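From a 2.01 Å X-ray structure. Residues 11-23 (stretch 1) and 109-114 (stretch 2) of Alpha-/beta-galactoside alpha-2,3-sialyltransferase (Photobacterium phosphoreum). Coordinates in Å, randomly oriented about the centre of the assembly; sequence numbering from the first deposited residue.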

ATOM      1  N   ARG A  11       7.132  -4.858   5.058  1.00 13.82           N
ATOM      2  CA  ARG A  11       7.082  -6.251   4.614  1.00 14.49           C
ATOM      3  C   ARG A  11       6.464  -6.390   3.234  1.00 14.55           C
ATOM      4  O   ARG A  11       6.658  -7.406   2.562  1.00 14.94           O
ATOM      5  CB  ARG A  11       6.224  -7.064   5.584  1.00 14.51           C
ATOM      6  CG  ARG A  11       6.664  -6.996   7.004  1.00 14.84           C
ATOM      7  CD  ARG A  11       6.072  -8.159   7.758  1.00 14.98           C
ATOM      8  NE  ARG A  11       6.342  -8.030   9.181  1.00 15.60           N
ATOM      9  CZ  ARG A  11       6.050  -8.957  10.087  1.00 17.56           C
ATOM     10  NH1 ARG A  11       6.332  -8.739  11.366  1.00 16.33           N
ATOM     11  NH2 ARG A  11       5.473 -10.093   9.714  1.00 16.21           N
ATOM     12  N   ALA A  12       5.681  -5.391   2.835  1.00 14.89           N
ATOM     13  CA  ALA A  12       4.912  -5.446   1.588  1.00 14.98           C
ATOM     14  C   ALA A  12       5.594  -4.624   0.496  1.00 14.95           C
ATOM     15  O   ALA A  12       6.824  -4.640   0.391  1.00 15.40           O
ATOM     16  CB  ALA A  12       3.490  -4.954   1.836  1.00 14.79           C
ATOM     17  N   THR A  13       4.814  -3.899  -0.312  1.00 14.74           N
ATOM     18  CA  THR A  13       5.410  -3.040  -1.342  1.00 14.68           C
ATOM     19  C   THR A  13       4.931  -1.590  -1.302  1.00 14.00           C
ATOM     20  O   THR A  13       5.720  -0.686  -1.587  1.00 13.09           O
ATOM     21  CB  THR A  13       5.208  -3.586  -2.776  1.00 14.61           C
ATOM     22  OG1 THR A  13       3.858  -4.006  -2.926  1.00 17.68           O
ATOM     23  CG2 THR A  13       6.116  -4.768  -3.038  1.00 15.55           C
ATOM     24  N   LEU A  14       3.650  -1.377  -0.976  1.00 12.93           N
ATOM     25  CA  LEU A  14       3.056  -0.038  -1.029  1.00 12.55           C
ATOM     26  C   LEU A  14       3.754   0.919  -0.061  1.00 11.78           C
ATOM     27  O   LEU A  14       4.198   1.983  -0.490  1.00 11.53           O
ATOM     28  CB  LEU A  14       1.535  -0.064  -0.811  1.00 12.62           C
ATOM     29  CG  LEU A  14       0.818   1.247  -0.417  1.00 12.74           C
ATOM     30  CD1 LEU A  14       0.861   2.295  -1.510  1.00 13.04           C
ATOM     31  CD2 LEU A  14      -0.625   0.951  -0.016  1.00 13.88           C
ATOM     32  N   PRO A  15       3.867   0.550   1.237  1.00 11.49           N
ATOM     33  CA  PRO A  15       4.631   1.435   2.135  1.00 10.91           C
ATOM     34  C   PRO A  15       6.076   1.679   1.688  1.00 11.15           C
ATOM     35  O   PRO A  15       6.583   2.774   1.867  1.00 10.51           O
ATOM     36  CB  PRO A  15       4.583   0.705   3.486  1.00 11.06           C
ATOM     37  CG  PRO A  15       3.320  -0.122   3.416  1.00 11.74           C
ATOM     38  CD  PRO A  15       3.289  -0.595   1.974  1.00 11.16           C
ATOM     39  N   THR A  16       6.725   0.673   1.102  1.00 10.68           N
ATOM     40  CA  THR A  16       8.091   0.827   0.645  1.00 10.15           C
ATOM     41  C   THR A  16       8.153   1.890  -0.444  1.00 10.57           C
ATOM     42  O   THR A  16       8.970   2.799  -0.365  1.00 10.31           O
ATOM     43  CB  THR A  16       8.684  -0.504   0.128  1.00  9.75           C
ATOM     44  OG1 THR A  16       8.792  -1.437   1.212  1.00  9.92           O
ATOM     45  CG2 THR A  16      10.047  -0.281  -0.489  1.00  8.57           C
ATOM     46  N   ILE A  17       7.273   1.776  -1.438  1.00 10.80           N
ATOM     47  CA  ILE A  17       7.260   2.690  -2.588  1.00 11.34           C
ATOM     48  C   ILE A  17       6.979   4.135  -2.147  1.00 10.96           C
ATOM     49  O   ILE A  17       7.639   5.074  -2.605  1.00 10.45           O
ATOM     50  CB  ILE A  17       6.234   2.222  -3.680  1.00 11.83           C
ATOM     51  CG1 ILE A  17       6.582   0.819  -4.224  1.00 13.09           C
ATOM     52  CG2 ILE A  17       6.085   3.253  -4.796  1.00 12.39           C
ATOM     53  CD1 ILE A  17       7.869   0.719  -5.032  1.00 15.14           C
ATOM     54  N   GLN A  18       6.000   4.303  -1.258  1.00 11.07           N
ATOM     55  CA  GLN A  18       5.709   5.603  -0.645  1.00 11.00           C
ATOM     56  C   GLN A  18       6.874   6.112   0.226  1.00 10.84           C
ATOM     57  O   GLN A  18       7.205   7.301   0.215  1.00 10.14           O
ATOM     58  CB  GLN A  18       4.404   5.546   0.151  1.00 11.31           C
ATOM     59  CG  GLN A  18       3.138   5.608  -0.728  1.00 12.07           C
ATOM     60  CD  GLN A  18       2.819   7.020  -1.201  1.00 11.87           C
ATOM     61  OE1 GLN A  18       2.163   7.217  -2.223  1.00 13.50           O
ATOM     62  NE2 GLN A  18       3.270   8.006  -0.450  1.00 11.76           N
ATOM     63  N   GLN A  19       7.511   5.212   0.966  1.00 10.76           N
ATOM     64  CA  GLN A  19       8.666   5.609   1.772  1.00 10.71           C
ATOM     65  C   GLN A  19       9.836   6.049   0.900  1.00 10.82           C
ATOM     66  O   GLN A  19      10.432   7.091   1.165  1.00 10.59           O
ATOM     67  CB  GLN A  19       9.084   4.506   2.747  1.00 10.75           C
ATOM     68  CG  GLN A  19       8.134   4.298   3.929  1.00 10.06           C
ATOM     69  CD  GLN A  19       8.470   3.034   4.701  1.00 10.39           C
ATOM     70  OE1 GLN A  19       9.590   2.530   4.619  1.00 11.89           O
ATOM     71  NE2 GLN A  19       7.511   2.517   5.455  1.00 10.60           N
ATOM     72  N   MET A  20      10.147   5.281  -0.148  1.00 11.12           N
ATOM     73  CA  MET A  20      11.196   5.674  -1.111  1.00 11.32           C
ATOM     74  C   MET A  20      10.916   7.077  -1.649  1.00 11.09           C
ATOM     75  O   MET A  20      11.788   7.938  -1.686  1.00 11.25           O
ATOM     76  CB  MET A  20      11.266   4.686  -2.285  1.00 11.15           C
ATOM     77  CG  MET A  20      11.791   3.298  -1.955  1.00 11.00           C
ATOM     78  SD  MET A  20      11.495   2.148  -3.313  1.00 11.86           S
ATOM     79  CE  MET A  20      12.437   0.731  -2.769  1.00  9.29           C
ATOM     80  N   THR A  21       9.673   7.307  -2.047  1.00 11.36           N
ATOM     81  CA  THR A  21       9.285   8.581  -2.637  1.00 11.04           C
ATOM     82  C   THR A  21       9.442   9.771  -1.667  1.00 11.15           C
ATOM     83  O   THR A  21       9.896  10.833  -2.069  1.00 10.83           O
ATOM     84  CB  THR A  21       7.861   8.497  -3.216  1.00 10.84           C
ATOM     85  OG1 THR A  21       7.779   7.367  -4.101  1.00 12.19           O
ATOM     86  CG2 THR A  21       7.525   9.741  -3.993  1.00 10.80           C
ATOM     87  N   GLN A  22       9.073   9.582  -0.398  1.00 11.25           N
ATOM     88  CA  GLN A  22       9.259  10.618   0.629  1.00 12.32           C
ATOM     89  C   GLN A  22      10.734  10.939   0.892  1.00 11.48           C
ATOM     90  O   GLN A  22      11.110  12.113   1.036  1.00 11.83           O
ATOM     91  CB  GLN A  22       8.571  10.205   1.939  1.00 12.75           C
ATOM     92  CG  GLN A  22       7.069   9.910   1.802  1.00 16.72           C
ATOM     93  CD  GLN A  22       6.204  11.160   1.828  1.00 20.34           C
ATOM     94  OE1 GLN A  22       6.283  12.012   0.941  1.00 20.33           O
ATOM     95  NE2 GLN A  22       5.356  11.265   2.848  1.00 23.26           N
ATOM     96  N   ILE A  23      11.568   9.899   0.964  1.00 11.13           N
ATOM     97  CA  ILE A  23      13.015  10.069   1.141  1.00 11.42           C
ATOM     98  C   ILE A  23      13.536  10.963   0.017  1.00 11.66           C
ATOM     99  O   ILE A  23      14.221  11.950   0.277  1.00 12.11           O
ATOM    100  CB  ILE A  23      13.782   8.716   1.123  1.00 11.30           C
ATOM    101  CG1 ILE A  23      13.570   7.950   2.439  1.00 11.14           C
ATOM    102  CG2 ILE A  23      15.288   8.942   0.828  1.00 10.82           C
ATOM    103  CD1 ILE A  23      13.966   6.444   2.376  1.00 11.64           C
TER
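Stretch 2, residues 109-114: FYDDGS

Stretch 1 enters as a loop, Arg11 to Thr13, and turns into a helix at Leu14, with Thr13 at the N-cap; the first helical backbone bond runs from Ile17 N to Thr13 O (2.9 Å). Stretch 2 ends a strand at Phe109 and Tyr110, then loops through Asp111, Asp112 and Gly113. It passes the helix start, with CA of Pro15 5.2 Å from CA of Tyr110 and CA of Leu14 6.1 Å from CA of Asp112, so the two chains run in opposite senses. Water 1 joins the backbones, accepting from Leu14 N (3.0 Å) and donating to Asp112 O (2.7 Å); proline, having no N-H, suits the helix's first turn, where an amide finds no intrahelical acceptor.

Tyr110 buries more than half of stretch 2's share of the contact. Its CB meets Pro15 CB at 3.7 Å, and its ring lies along the helix, from Pro15 past Gln18 and Gln19 to Gln22: Gln18 CB approaches Tyr110 CD2 (3.7 Å), while Gln19 CG covers one face, 4.2 Å from the centroid, a CH-pi contact suited to its aliphatic stem. At the tip, Gln22 NE2 gives a weak hydrogen bond to Tyr110 OH (3.3 Å). Branched Leu14 reaches the loop, its CD2 3.1 Å from Asp111 O, and Ala12 CB, pointing toward stretch 2, sits 3.3 Å from Asp112 OD1.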

ATOM      1  N   PHE A 109       2.957   5.916   9.765  1.00  9.29           N
ATOM      2  CA  PHE A 109       2.407   4.635   9.316  1.00  9.63           C
ATOM      3  C   PHE A 109       1.805   4.754   7.903  1.00 10.14           C
ATOM      4  O   PHE A 109       1.012   5.654   7.629  1.00 10.85           O
ATOM      5  CB  PHE A 109       1.319   4.132  10.272  1.00  9.19           C
ATOM      6  CG  PHE A 109       1.831   3.636  11.601  1.00  9.12           C
ATOM      7  CD1 PHE A 109       2.323   2.334  11.736  1.00 10.25           C
ATOM      8  CD2 PHE A 109       1.792   4.458  12.727  1.00  9.40           C
ATOM      9  CE1 PHE A 109       2.798   1.861  12.976  1.00 10.14           C
ATOM     10  CE2 PHE A 109       2.246   3.995  13.973  1.00 10.05           C
ATOM     11  CZ  PHE A 109       2.754   2.690  14.093  1.00  9.40           C
ATOM     12  N   TYR A 110       2.191   3.850   7.016  1.00 10.01           N
ATOM     13  CA  TYR A 110       1.667   3.787   5.657  1.00 10.74           C
ATOM     14  C   TYR A 110       0.810   2.540   5.491  1.00 11.07           C
ATOM     15  O   TYR A 110       1.270   1.441   5.806  1.00 10.85           O
ATOM     16  CB  TYR A 110       2.835   3.729   4.666  1.00 10.54           C
ATOM     17  CG  TYR A 110       3.668   4.988   4.643  1.00 10.97           C
ATOM     18  CD1 TYR A 110       4.665   5.214   5.599  1.00 10.20           C
ATOM     19  CD2 TYR A 110       3.452   5.953   3.670  1.00 10.64           C
ATOM     20  CE1 TYR A 110       5.424   6.381   5.579  1.00 10.54           C
ATOM     21  CE2 TYR A 110       4.211   7.130   3.640  1.00 11.28           C
ATOM     22  CZ  TYR A 110       5.177   7.329   4.593  1.00 10.96           C
ATOM     23  OH  TYR A 110       5.901   8.473   4.539  1.00 13.51           O
ATOM     24  N   ASP A 111      -0.429   2.702   5.013  1.00 11.93           N
ATOM     25  CA  ASP A 111      -1.326   1.558   4.781  1.00 12.63           C
ATOM     26  C   ASP A 111      -0.643   0.476   3.951  1.00 12.95           C
ATOM     27  O   ASP A 111       0.106   0.793   3.042  1.00 12.47           O
ATOM     28  CB  ASP A 111      -2.594   1.994   4.028  1.00 13.26           C
ATOM     29  CG  ASP A 111      -3.554   2.800   4.888  1.00 13.86           C
ATOM     30  OD1 ASP A 111      -3.413   2.812   6.134  1.00 13.04           O
ATOM     31  OD2 ASP A 111      -4.462   3.425   4.288  1.00 14.12           O
ATOM     32  N   ASP A 112      -0.947  -0.789   4.254  1.00 13.35           N
ATOM     33  CA  ASP A 112      -0.408  -1.964   3.545  1.00 13.68           C
ATOM     34  C   ASP A 112      -1.117  -2.196   2.200  1.00 13.77           C
ATOM     35  O   ASP A 112      -0.491  -2.599   1.218  1.00 13.29           O
ATOM     36  CB  ASP A 112      -0.551  -3.186   4.472  1.00 13.94           C
ATOM     37  CG  ASP A 112      -0.108  -4.494   3.841  1.00 15.13           C
ATOM     38  OD1 ASP A 112       1.035  -4.917   4.099  1.00 15.21           O
ATOM     39  OD2 ASP A 112      -0.918  -5.126   3.125  1.00 18.53           O
ATOM     40  N   GLY A 113      -2.426  -1.947   2.171  1.00 13.27           N
ATOM     41  CA  GLY A 113      -3.260  -2.249   1.014  1.00 12.89           C
ATOM     42  C   GLY A 113      -4.716  -2.382   1.421  1.00 12.97           C
ATOM     43  O   GLY A 113      -5.198  -1.650   2.290  1.00 13.13           O
ATOM     44  N   SER A 114      -5.404  -3.347   0.820  1.00 12.43           N
ATOM     45  CA  SER A 114      -6.830  -3.555   1.051  1.00 12.21           C
ATOM     46  C   SER A 114      -7.201  -4.032   2.467  1.00 11.93           C
ATOM     47  O   SER A 114      -8.331  -3.806   2.921  1.00 11.67           O
ATOM     48  CB  SER A 114      -7.375  -4.555   0.019  1.00 12.25           C
ATOM     49  OG  SER A 114      -6.902  -5.857   0.296  1.00 13.14           O
TER
HETATM   50  O   HOH W   1       1.706  -3.486  -0.088  1.00 21.51           O